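Nitroreductase family protein (Sphingopyxis sp., PDB 7DP1) is an FMN- and NADPH-dependent nitroreductase that takes part in the breakdown of dinitroaniline herbicides, probably by reducing their nitro groups. Local coordinates at residues L138-R144 with D193-S199; A23-V29 with A202-D207; A41-G47 with D153-W157. The protein carries 1 engineered substitution. One frame throughout, in Å; residues are numbered along the deposited sequence.

Interaction 1 (L138-R144 with D193-S199)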
loop_
_atom_site.group_PDB
_atom_site.type_symbol
_atom_site.label_atom_id
_atom_site.label_comp_id
_atom_site.label_asym_id
_atom_site.label_seq_id
_atom_site.Cartn_x
_atom_site.Cartn_y
_atom_site.Cartn_z
ATOM N N LEU A 138 -1.221 4.700 -15.934
ATOM C CA LEU A 138 -0.960 5.605 -14.810
ATOM C C LEU A 138 0.434 5.383 -14.292
ATOM O O LEU A 138 0.796 4.261 -13.911
ATOM C CB LEU A 138 -1.970 5.379 -13.681
ATOM C CG LEU A 138 -1.788 6.147 -12.371
ATOM C CD1 LEU A 138 -3.136 6.490 -11.790
ATOM C CD2 LEU A 138 -1.002 5.325 -11.357
ATOM N N PHE A 139 1.188 6.462 -14.194
ATOM C CA PHE A 139 2.514 6.393 -13.612
ATOM C C PHE A 139 2.477 7.051 -12.250
ATOM O O PHE A 139 2.191 8.256 -12.121
ATOM C CB PHE A 139 3.546 7.061 -14.508
ATOM C CG PHE A 139 3.845 6.286 -15.754
ATOM C CD1 PHE A 139 4.612 5.139 -15.693
ATOM C CD2 PHE A 139 3.363 6.708 -16.988
ATOM C CE1 PHE A 139 4.895 4.405 -16.845
ATOM C CE2 PHE A 139 3.633 5.991 -18.138
ATOM C CZ PHE A 139 4.416 4.834 -18.076
ATOM N N LEU A 140 2.753 6.237 -11.240
ATOM C CA LEU A 140 2.696 6.670 -9.848
ATOM C C LEU A 140 4.068 7.090 -9.408
ATOM O O LEU A 140 5.018 6.314 -9.501
ATOM C CB LEU A 140 2.136 5.539 -8.954
ATOM C CG LEU A 140 2.221 5.654 -7.426
ATOM C CD1 LEU A 140 1.676 6.975 -6.934
ATOM C CD2 LEU A 140 1.461 4.468 -6.759
ATOM N N HIS A 141 4.192 8.336 -8.968
ATOM C CA HIS A 141 5.491 8.826 -8.548
ATOM C C HIS A 141 5.377 9.740 -7.340
ATOM O O HIS A 141 4.265 10.072 -6.910
ATOM C CB HIS A 141 6.171 9.554 -9.689
ATOM C CG HIS A 141 5.337 10.653 -10.276
ATOM N ND1 HIS A 141 5.467 11.954 -9.888
ATOM C CD2 HIS A 141 4.380 10.616 -11.235
ATOM C CE1 HIS A 141 4.609 12.707 -10.585
ATOM N NE2 HIS A 141 3.947 11.919 -11.399
ATOM N N CYS A 142 6.525 10.129 -6.792
ATOM C CA CYS A 142 6.549 10.993 -5.617
ATOM C C CYS A 142 7.878 11.729 -5.528
ATOM O O CYS A 142 8.827 11.435 -6.265
ATOM C CB CYS A 142 6.315 10.184 -4.330
ATOM S SG CYS A 142 7.623 8.928 -3.994
ATOM N N SER A 143 7.942 12.690 -4.622
ATOM C CA SER A 143 9.186 13.404 -4.388
ATOM C C SER A 143 10.249 12.455 -3.859
ATOM O O SER A 143 9.932 11.534 -3.111
ATOM C CB SER A 143 8.984 14.544 -3.395
ATOM O OG SER A 143 10.244 15.060 -3.007
ATOM N N ARG A 144 11.504 12.689 -4.237
ATOM C CA ARG A 144 12.624 11.887 -3.734
ATOM C C ARG A 144 12.918 12.078 -2.251
ATOM O O ARG A 144 13.763 11.372 -1.702
ATOM C CB ARG A 144 13.896 12.184 -4.529
ATOM C CG ARG A 144 13.811 11.713 -5.953
ATOM C CD ARG A 144 15.138 11.788 -6.693
ATOM N NE ARG A 144 14.990 11.094 -7.963
ATOM C CZ ARG A 144 15.461 9.880 -8.212
ATOM N NH1 ARG A 144 15.251 9.320 -9.396
ATOM N NH2 ARG A 144 16.151 9.238 -7.287
ATOM N N ASP A 193 13.849 15.668 -12.035
ATOM C CA ASP A 193 14.655 14.653 -11.358
ATOM C C ASP A 193 14.536 14.756 -9.826
ATOM O O ASP A 193 15.214 14.030 -9.084
ATOM C CB ASP A 193 16.109 14.758 -11.795
ATOM C CG ASP A 193 16.279 14.584 -13.303
ATOM O OD1 ASP A 193 15.273 14.658 -14.045
ATOM O OD2 ASP A 193 17.423 14.359 -13.748
ATOM N N ASP A 194 13.646 15.634 -9.365
ATOM C CA ASP A 194 13.249 15.673 -7.962
ATOM C C ASP A 194 12.210 14.591 -7.703
ATOM O O ASP A 194 11.871 14.294 -6.554
ATOM C CB ASP A 194 12.676 17.036 -7.595
ATOM C CG ASP A 194 11.382 17.332 -8.335
ATOM O OD1 ASP A 194 11.381 17.294 -9.588
ATOM O OD2 ASP A 194 10.355 17.568 -7.658
ATOM N N GLN A 195 11.657 14.049 -8.788
ATOM C CA GLN A 195 10.666 12.969 -8.705
ATOM C C GLN A 195 11.326 11.613 -8.905
ATOM O O GLN A 195 12.350 11.499 -9.588
ATOM C CB GLN A 195 9.568 13.155 -9.754
ATOM C CG GLN A 195 8.695 14.348 -9.483
ATOM C CD GLN A 195 7.852 14.132 -8.252
ATOM O OE1 GLN A 195 7.031 13.214 -8.202
ATOM N NE2 GLN A 195 8.081 14.953 -7.228
ATOM N N ILE A 196 10.729 10.585 -8.324
ATOM C CA ILE A 196 11.155 9.214 -8.581
ATOM C C ILE A 196 9.944 8.391 -8.988
ATOM O O ILE A 196 8.870 8.495 -8.385
ATOM C CB ILE A 196 11.876 8.585 -7.343
ATOM C CG1 ILE A 196 12.227 7.119 -7.604
ATOM C CG2 ILE A 196 11.034 8.710 -6.066
ATOM C CD1 ILE A 196 13.226 6.523 -6.601
ATOM N N LEU A 197 10.102 7.587 -10.030
ATOM C CA LEU A 197 8.996 6.777 -10.508
ATOM C C LEU A 197 8.946 5.516 -9.695
ATOM O O LEU A 197 9.941 4.799 -9.636
ATOM C CB LEU A 197 9.155 6.434 -11.991
ATOM C CG LEU A 197 8.126 5.453 -12.572
ATOM C CD1 LEU A 197 6.735 6.072 -12.591
ATOM C CD2 LEU A 197 8.524 4.993 -13.977
ATOM N N PHE A 198 7.804 5.242 -9.071
ATOM C CA PHE A 198 7.622 3.974 -8.358
ATOM C C PHE A 198 7.134 2.895 -9.330
ATOM O O PHE A 198 7.801 1.883 -9.546
ATOM C CB PHE A 198 6.656 4.149 -7.167
ATOM C CG PHE A 198 6.038 2.852 -6.644
ATOM C CD1 PHE A 198 6.759 1.682 -6.567
ATOM C CD2 PHE A 198 4.726 2.840 -6.203
ATOM C CE1 PHE A 198 6.181 0.520 -6.079
ATOM C CE2 PHE A 198 4.148 1.686 -5.707
ATOM C CZ PHE A 198 4.877 0.522 -5.659
ATOM N N SER A 199 5.988 3.111 -9.941
ATOM C CA SER A 199 5.380 2.021 -10.683
ATOM C C SER A 199 4.419 2.535 -11.728
ATOM O O SER A 199 3.915 3.658 -11.623
ATOM C CB SER A 199 4.655 1.082 -9.716
ATOM O OG SER A 199 3.995 0.036 -10.409
HETATM O O HOH W 1 10.357 17.226 -4.955
#
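Strands 138-143 and 195-199 run antiparallel, their axes 4.7 Å apart at closest approach and their N-to-C directions at 146°. Leu140 faces Ser199 in a hydrogen-bonded pair (Leu140 N to Ser199 O, 2.9 Å), but His141 already pairs with Leu197, so the register slips by one. The slip is a classic beta bulge: Phe198 and Ser199 both face Leu140, whose O accepts Phe198 N at 3.0 Å and, weakly, Ser199 N at 3.4 Å. Phe198 has a psi of -60°, far from the extended values of its neighbours. Beyond the bulge Cys142 and Ile196 pair through Ile196 N to Cys142 O (2.9 Å) and Cys142 N to Ile196 O (3.3 Å), and Arg144 N closes the end on Asp194 O at 2.8 Å.

Among the side chains, Gln195 bends back in an m, m conformation and brings OE1 to 2.6 Å from His141 ND1, the imidazole donating in its own plane; NE2 of the same histidine is bonded to Thr56 on strand 54-59. Arg144 reaches Gln195 O through NE (3.1 Å) and lays one guanidinium face over Ile196. Apolar contacts join Leu140 CD2 to Phe198 CD2 (3.7 Å) and Phe139 CB to Leu197 CD1 (3.9 Å). Leu140 and Cys142 pack on helix 148-167, whereas Phe139 and Leu197 meet helix 182-189.

Together the bonds tie the two inner of the four sheet strands contributed by this chain by backbone and side chain alike, and the bulge falls at Phe198, whose ring borders a bound FMN.

Interaction 2 (A23-V29 with A202-D207); sequences AFTDRPV and AIGHAD
His205 carries its imidazole (chi1 -65°, chi2 -93°) beneath the fully extended side chain of Arg27, whose four chi angles are all near 180°. The guanidinium lies flat on the ring, centres 4.1 Å apart and planes at 3°, and Arg27 CD stands 3.4 Å above the ring centroid, 2° off its normal: a parallel guanidinium-imidazole stack with a CH-pi contact. At the ring edge His205 NE2 donates weakly to Pro28 O, 3.1 Å away. Segment 23-29 is irregular; segment 202-207 leaves a strand. Their backbones form a single bridge, Phe24 with Ala206 (CA-CA 4.5 Å), made by Asp207 N to Ala23 O at 2.8 Å and Thr25 N to His205 O at 3.0 Å. One water accepts from His205 N (2.7 Å) and donates to Thr25 O (2.6 Å) and Arg27 O (2.9 Å), bridging the two backbones. Phe24, chi1 m and chi2 85°, puts CD2 3.4 Å from Gly204 C; an ideal CB on Gly204 would clash with CD2. Val29 CG2 lies 3.8 Å from Gly204 CA. This is structural packing: the loop between helices 11-17 and 31-41 packs against residues 202-207, continuing strand 195-204, with Phe24 also touching strand 171-175 and Val29 strand 136-143.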
loop_
_atom_site.group_PDB
_atom_site.type_symbol
_atom_site.label_atom_id
_atom_site.label_comp_id
_atom_site.label_asym_id
_atom_site.label_seq_id
_atom_site.Cartn_x
_atom_site.Cartn_y
_atom_site.Cartn_z
ATOM N N ALA A 23 -4.325 -8.907 -20.295
ATOM C CA ALA A 23 -4.964 -8.870 -21.603
ATOM C C ALA A 23 -6.220 -8.012 -21.567
ATOM O O ALA A 23 -7.227 -8.390 -20.946
ATOM C CB ALA A 23 -5.301 -10.261 -22.083
ATOM N N PHE A 24 -6.149 -6.865 -22.245
ATOM C CA PHE A 24 -7.243 -5.898 -22.305
ATOM C C PHE A 24 -7.858 -5.797 -23.696
ATOM O O PHE A 24 -7.161 -5.903 -24.708
ATOM C CB PHE A 24 -6.763 -4.502 -21.889
ATOM C CG PHE A 24 -6.184 -4.433 -20.505
ATOM C CD1 PHE A 24 -4.855 -4.737 -20.277
ATOM C CD2 PHE A 24 -6.964 -4.029 -19.432
ATOM C CE1 PHE A 24 -4.321 -4.656 -18.996
ATOM C CE2 PHE A 24 -6.436 -3.952 -18.160
ATOM C CZ PHE A 24 -5.108 -4.265 -17.940
ATOM N N THR A 25 -9.165 -5.579 -23.747
ATOM C CA THR A 25 -9.813 -5.220 -25.004
ATOM C C THR A 25 -9.443 -3.759 -25.252
ATOM O O THR A 25 -8.915 -3.113 -24.357
ATOM C CB THR A 25 -11.334 -5.404 -24.932
ATOM O OG1 THR A 25 -11.910 -4.363 -24.136
ATOM C CG2 THR A 25 -11.681 -6.761 -24.311
ATOM N N ASP A 26 -9.749 -3.207 -26.420
ATOM C CA ASP A 26 -9.379 -1.813 -26.687
ATOM C C ASP A 26 -10.539 -0.844 -26.485
ATOM O O ASP A 26 -10.569 0.245 -27.055
ATOM C CB ASP A 26 -8.843 -1.667 -28.105
ATOM C CG ASP A 26 -9.854 -2.065 -29.128
ATOM O OD1 ASP A 26 -10.987 -2.404 -28.722
ATOM O OD2 ASP A 26 -9.526 -2.037 -30.334
ATOM N N ARG A 27 -11.515 -1.272 -25.706
ATOM C CA ARG A 27 -12.586 -0.394 -25.294
ATOM C C ARG A 27 -11.965 0.741 -24.488
ATOM O O ARG A 27 -11.202 0.490 -23.552
ATOM C CB ARG A 27 -13.607 -1.175 -24.477
ATOM C CG ARG A 27 -14.758 -0.374 -23.928
ATOM C CD ARG A 27 -15.682 -1.294 -23.145
ATOM N NE ARG A 27 -16.779 -0.563 -22.523
ATOM C CZ ARG A 27 -17.708 -1.129 -21.761
ATOM N NH1 ARG A 27 -17.671 -2.435 -21.541
ATOM N NH2 ARG A 27 -18.674 -0.393 -21.223
ATOM N N PRO A 28 -12.257 1.993 -24.867
ATOM C CA PRO A 28 -11.706 3.159 -24.174
ATOM C C PRO A 28 -12.154 3.217 -22.730
ATOM O O PRO A 28 -13.159 2.617 -22.352
ATOM C CB PRO A 28 -12.283 4.347 -24.949
ATOM C CG PRO A 28 -13.460 3.794 -25.680
ATOM C CD PRO A 28 -13.082 2.389 -26.013
ATOM N N VAL A 29 -11.379 3.921 -21.926
ATOM C CA VAL A 29 -11.732 4.172 -20.547
ATOM C C VAL A 29 -12.319 5.585 -20.437
ATOM O O VAL A 29 -11.748 6.551 -20.942
ATOM C CB VAL A 29 -10.508 4.002 -19.638
ATOM C CG1 VAL A 29 -10.882 4.248 -18.198
ATOM C CG2 VAL A 29 -9.949 2.606 -19.802
ATOM N N ALA A 202 -1.238 -0.288 -15.522
ATOM C CA ALA A 202 -1.968 -0.399 -16.779
ATOM C C ALA A 202 -3.450 -0.434 -16.450
ATOM O O ALA A 202 -3.849 -1.146 -15.534
ATOM C CB ALA A 202 -1.544 -1.628 -17.535
ATOM N N ILE A 203 -4.266 0.313 -17.191
ATOM C CA ILE A 203 -5.705 0.406 -16.920
ATOM C C ILE A 203 -6.566 0.180 -18.152
ATOM O O ILE A 203 -6.301 0.764 -19.207
ATOM C CB ILE A 203 -6.074 1.787 -16.327
ATOM C CG1 ILE A 203 -5.487 1.951 -14.929
ATOM C CG2 ILE A 203 -7.579 1.943 -16.202
ATOM C CD1 ILE A 203 -5.771 3.304 -14.315
ATOM N N GLY A 204 -7.619 -0.632 -18.013
ATOM C CA GLY A 204 -8.533 -0.874 -19.118
ATOM C C GLY A 204 -9.604 -1.899 -18.811
ATOM O O GLY A 204 -9.800 -2.286 -17.645
ATOM N N HIS A 205 -10.304 -2.326 -19.862
ATOM C CA HIS A 205 -11.344 -3.328 -19.760
ATOM C C HIS A 205 -10.725 -4.702 -19.985
ATOM O O HIS A 205 -10.077 -4.932 -21.010
ATOM C CB HIS A 205 -12.446 -3.063 -20.793
ATOM C CG HIS A 205 -13.202 -1.788 -20.568
ATOM N ND1 HIS A 205 -14.367 -1.727 -19.833
ATOM C CD2 HIS A 205 -12.955 -0.521 -20.985
ATOM C CE1 HIS A 205 -14.813 -0.483 -19.817
ATOM N NE2 HIS A 205 -13.973 0.270 -20.504
ATOM N N ALA A 206 -10.923 -5.614 -19.040
ATOM C CA ALA A 206 -10.333 -6.950 -19.134
ATOM C C ALA A 206 -10.892 -7.805 -20.280
ATOM O O ALA A 206 -12.103 -7.869 -20.485
ATOM C CB ALA A 206 -10.513 -7.677 -17.821
ATOM N N ASP A 207 -10.000 -8.478 -21.005
ATOM C CA ASP A 207 -10.413 -9.512 -21.958
ATOM C C ASP A 207 -10.753 -10.757 -21.151
ATOM O O ASP A 207 -9.881 -11.559 -20.822
ATOM C CB ASP A 207 -9.309 -9.796 -22.992
ATOM C CG ASP A 207 -9.644 -10.955 -23.938
ATOM O OD1 ASP A 207 -10.692 -11.618 -23.766
ATOM O OD2 ASP A 207 -8.853 -11.185 -24.884
HETATM O O HOH W 2 -9.818 -1.724 -22.402
#

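Interaction 3 (A41-G47 with D153-W157); sequences AQRAPSG and DMGMW. With FMN (flavin mononucleotide), chain D.
Trp157, Asp153 and Met156 have the most surface covered here, and all three lie on one turn of helix 148-167, with Trp157 N bonded to Asp153 O at 3.1 Å. Opposite them, helix 31-41 ends in a type I turn from Ala41 to Ala44 (Ala44 N to Ala41 O, 2.9 Å), after which the chain extends through Pro45 and Ser46 to Gly47. Two pairings set the register: CA atoms of Ala44 and Trp157 are 5.4 Å apart, those of Ser46 and Asp153 5.0 Å.

Trp157 (chi1 179°, chi2 81°) brings CD1 to 3.4 Å from Ala41 O, while Ala44 CB packs 3.8 Å from Trp157 CA. A water accepts from Trp157 NE1 (2.8 Å) and donates to Gln42 OE1 (2.6 Å), which also receives Trp53 NE1. Asp153, chi1 m, accepts Gly47 N on OD1 at 3.2 Å. Met156 (chi1 m, chi2 t, chi3 -156°) sets SD 4.0 Å from Pro45 CG and 3.7 Å from Pro45 O.

The pocket end meets FMN: C8M lies 3.4 Å from Ser46 CA, 3.5 Å from Met156 SD and 3.7 Å from Asp153 OD1, and Pro45 CB is 3.3 Å from O3'. Arg18, Ser20 and Arg219 of the second subunit also bind this flavin, so the site spans the dimer interface, as is usual in this family. The chemistry thus grades from a tryptophan-centred packing to a carboxylate-held loop beside the flavin's dimethylbenzene edge.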
loop_
_atom_site.group_PDB
_atom_site.type_symbol
_atom_site.label_atom_id
_atom_site.label_comp_id
_atom_site.label_asym_id
_atom_site.label_seq_id
_atom_site.Cartn_x
_atom_site.Cartn_y
_atom_site.Cartn_z
ATOM N N ALA A 41 -10.369 7.472 -4.134
ATOM C CA ALA A 41 -9.090 6.866 -3.744
ATOM C C ALA A 41 -8.266 7.805 -2.864
ATOM O O ALA A 41 -7.442 7.374 -2.075
ATOM C CB ALA A 41 -8.279 6.478 -4.982
ATOM N N GLN A 42 -8.491 9.104 -3.014
ATOM C CA GLN A 42 -7.753 10.080 -2.226
ATOM C C GLN A 42 -8.109 9.919 -0.741
ATOM O O GLN A 42 -7.389 10.408 0.121
ATOM C CB GLN A 42 -8.045 11.506 -2.705
ATOM C CG GLN A 42 -7.029 12.571 -2.231
ATOM C CD GLN A 42 -5.622 12.373 -2.831
ATOM O OE1 GLN A 42 -5.452 11.714 -3.875
ATOM N NE2 GLN A 42 -4.605 12.950 -2.169
ATOM N N ARG A 43 -9.201 9.215 -0.440
ATOM C CA ARG A 43 -9.550 8.970 0.973
ATOM C C ARG A 43 -8.655 7.923 1.605
ATOM O O ARG A 43 -8.834 7.567 2.767
ATOM C CB ARG A 43 -11.006 8.520 1.126
ATOM C CG ARG A 43 -12.031 9.536 0.578
ATOM C CD ARG A 43 -11.845 10.934 1.168
ATOM N NE ARG A 43 -11.828 10.929 2.628
ATOM C CZ ARG A 43 -11.841 12.022 3.381
ATOM N NH1 ARG A 43 -11.952 13.216 2.812
ATOM N NH2 ARG A 43 -11.798 11.918 4.708
ATOM N N ALA A 44 -7.690 7.422 0.848
ATOM C CA ALA A 44 -6.701 6.529 1.438
ATOM C C ALA A 44 -5.973 7.250 2.559
ATOM O O ALA A 44 -5.784 8.479 2.508
ATOM C CB ALA A 44 -5.689 6.029 0.373
ATOM N N PRO A 45 -5.596 6.497 3.607
ATOM C CA PRO A 45 -4.850 7.142 4.690
ATOM C C PRO A 45 -3.393 7.286 4.327
ATOM O O PRO A 45 -2.902 6.669 3.371
ATOM C CB PRO A 45 -5.027 6.169 5.866
ATOM C CG PRO A 45 -5.039 4.835 5.186
ATOM C CD PRO A 45 -5.744 5.050 3.832
ATOM N N SER A 46 -2.678 8.078 5.116
ATOM C CA SER A 46 -1.255 8.222 4.903
ATOM C C SER A 46 -0.674 8.768 6.183
ATOM O O SER A 46 -1.363 9.479 6.915
ATOM C CB SER A 46 -0.980 9.144 3.715
ATOM O OG SER A 46 -1.522 10.437 3.944
ATOM N N GLY A 47 0.573 8.427 6.473
ATOM C CA GLY A 47 1.233 8.979 7.648
ATOM C C GLY A 47 1.175 10.485 7.631
ATOM O O GLY A 47 1.528 11.117 6.622
ATOM N N ASP A 153 2.468 4.365 2.073
ATOM C CA ASP A 153 1.321 5.248 1.823
ATOM C C ASP A 153 0.901 5.163 0.362
ATOM O O ASP A 153 -0.278 5.123 0.054
ATOM C CB ASP A 153 1.642 6.718 2.137
ATOM C CG ASP A 153 2.004 6.976 3.591
ATOM O OD1 ASP A 153 1.615 6.187 4.481
ATOM O OD2 ASP A 153 2.656 8.028 3.841
ATOM N N MET A 154 1.869 5.139 -0.547
ATOM C CA MET A 154 1.522 5.036 -1.963
ATOM C C MET A 154 0.795 3.716 -2.283
ATOM O O MET A 154 -0.162 3.695 -3.083
ATOM C CB MET A 154 2.782 5.171 -2.847
ATOM C CG MET A 154 3.403 6.585 -2.828
ATOM S SD MET A 154 4.606 6.861 -4.167
ATOM C CE MET A 154 5.931 5.760 -3.702
ATOM N N GLY A 155 1.268 2.627 -1.684
ATOM C CA GLY A 155 0.627 1.321 -1.855
ATOM C C GLY A 155 -0.816 1.378 -1.393
ATOM O O GLY A 155 -1.729 0.854 -2.033
ATOM N N MET A 156 -1.029 2.059 -0.281
ATOM C CA MET A 156 -2.380 2.191 0.264
ATOM C C MET A 156 -3.258 2.855 -0.769
ATOM O O MET A 156 -4.372 2.399 -1.040
ATOM C CB MET A 156 -2.357 2.983 1.568
ATOM C CG MET A 156 -1.679 2.225 2.723
ATOM S SD MET A 156 -1.499 3.314 4.147
ATOM C CE MET A 156 -0.113 2.472 4.947
ATOM N N TRP A 157 -2.753 3.931 -1.356
ATOM C CA TRP A 157 -3.499 4.630 -2.425
ATOM C C TRP A 157 -3.706 3.759 -3.651
ATOM O O TRP A 157 -4.818 3.632 -4.164
ATOM C CB TRP A 157 -2.784 5.901 -2.840
ATOM C CG TRP A 157 -3.472 6.647 -3.946
ATOM C CD1 TRP A 157 -4.534 7.487 -3.814
ATOM C CD2 TRP A 157 -3.128 6.652 -5.352
ATOM N NE1 TRP A 157 -4.875 8.025 -5.037
ATOM C CE2 TRP A 157 -4.037 7.526 -5.999
ATOM C CE3 TRP A 157 -2.162 5.996 -6.120
ATOM C CZ2 TRP A 157 -4.005 7.776 -7.398
ATOM C CZ3 TRP A 157 -2.132 6.237 -7.510
ATOM C CH2 TRP A 157 -3.055 7.119 -8.128
HETATM N N1 FMN D . -2.353 8.418 13.403
HETATM C C2 FMN D . -1.994 8.619 14.711
HETATM O O2 FMN D . -2.738 9.267 15.436
HETATM N N3 FMN D . -0.820 8.087 15.210
HETATM C C4 FMN D . 0.019 7.336 14.417
HETATM O O4 FMN D . 1.060 6.866 14.913
HETATM C C4A FMN D . -0.343 7.135 13.078
HETATM N N5 FMN D . 0.449 6.403 12.225
HETATM C C5A FMN D . 0.057 6.182 10.920
HETATM C C6 FMN D . 0.863 5.425 10.089
HETATM C C7 FMN D . 0.478 5.203 8.772
HETATM C C7M FMN D . 1.345 4.362 7.889
HETATM C C8 FMN D . -0.705 5.741 8.282
HETATM C C8M FMN D . -1.138 5.461 6.867
HETATM C C9 FMN D . -1.510 6.501 9.116
HETATM C C9A FMN D . -1.132 6.714 10.440
HETATM N N10 FMN D . -1.918 7.476 11.289
HETATM C C10 FMN D . -1.531 7.676 12.589
HETATM C "C1'" FMN D . -3.223 8.072 10.834
HETATM C "C2'" FMN D . -3.034 9.292 9.937
HETATM O "O2'" FMN D . -2.756 10.434 10.709
HETATM C "C3'" FMN D . -4.331 9.474 9.149
HETATM O "O3'" FMN D . -4.520 8.372 8.287
HETATM C "C4'" FMN D . -4.387 10.759 8.328
HETATM O "O4'" FMN D . -4.399 11.844 9.238
HETATM C "C5'" FMN D . -5.707 10.755 7.556
HETATM O "O5'" FMN D . -6.796 10.618 8.473
HETATM P P FMN D . -7.887 9.429 8.307
HETATM O O1P FMN D . -8.765 9.501 9.544
HETATM O O2P FMN D . -8.747 9.581 7.084
HETATM O O3P FMN D . -7.132 8.135 8.143
HETATM O O HOH W 3 -6.523 10.230 -5.756
HETATM O O HOH W 4 3.423 9.601 5.540
#

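Strand 195-204 supplies one segment each to interactions 1 and 2, whose centres are 24 Å apart: interaction 1 holds its start beside strand 136-143, and interaction 2 covers residues 202-207. Interaction 3 lies 15 Å from interaction 1, centre to centre, and packs directly against it: Met154 CE reaches Cys142 SG at 3.6 Å and Phe198 CB at 3.9 Å, and Trp157 CH2 reaches Leu138 CD1 at 3.7 Å. Interactions 2 and 3 do not touch, their nearest atoms being about 8 Å apart. The side chains of Phe198 in interaction 1 and Ala202 in interaction 2 lie about 4 Å and about 9 Å from one FMN, whereas interaction 3 lines the other FMN of the dimer.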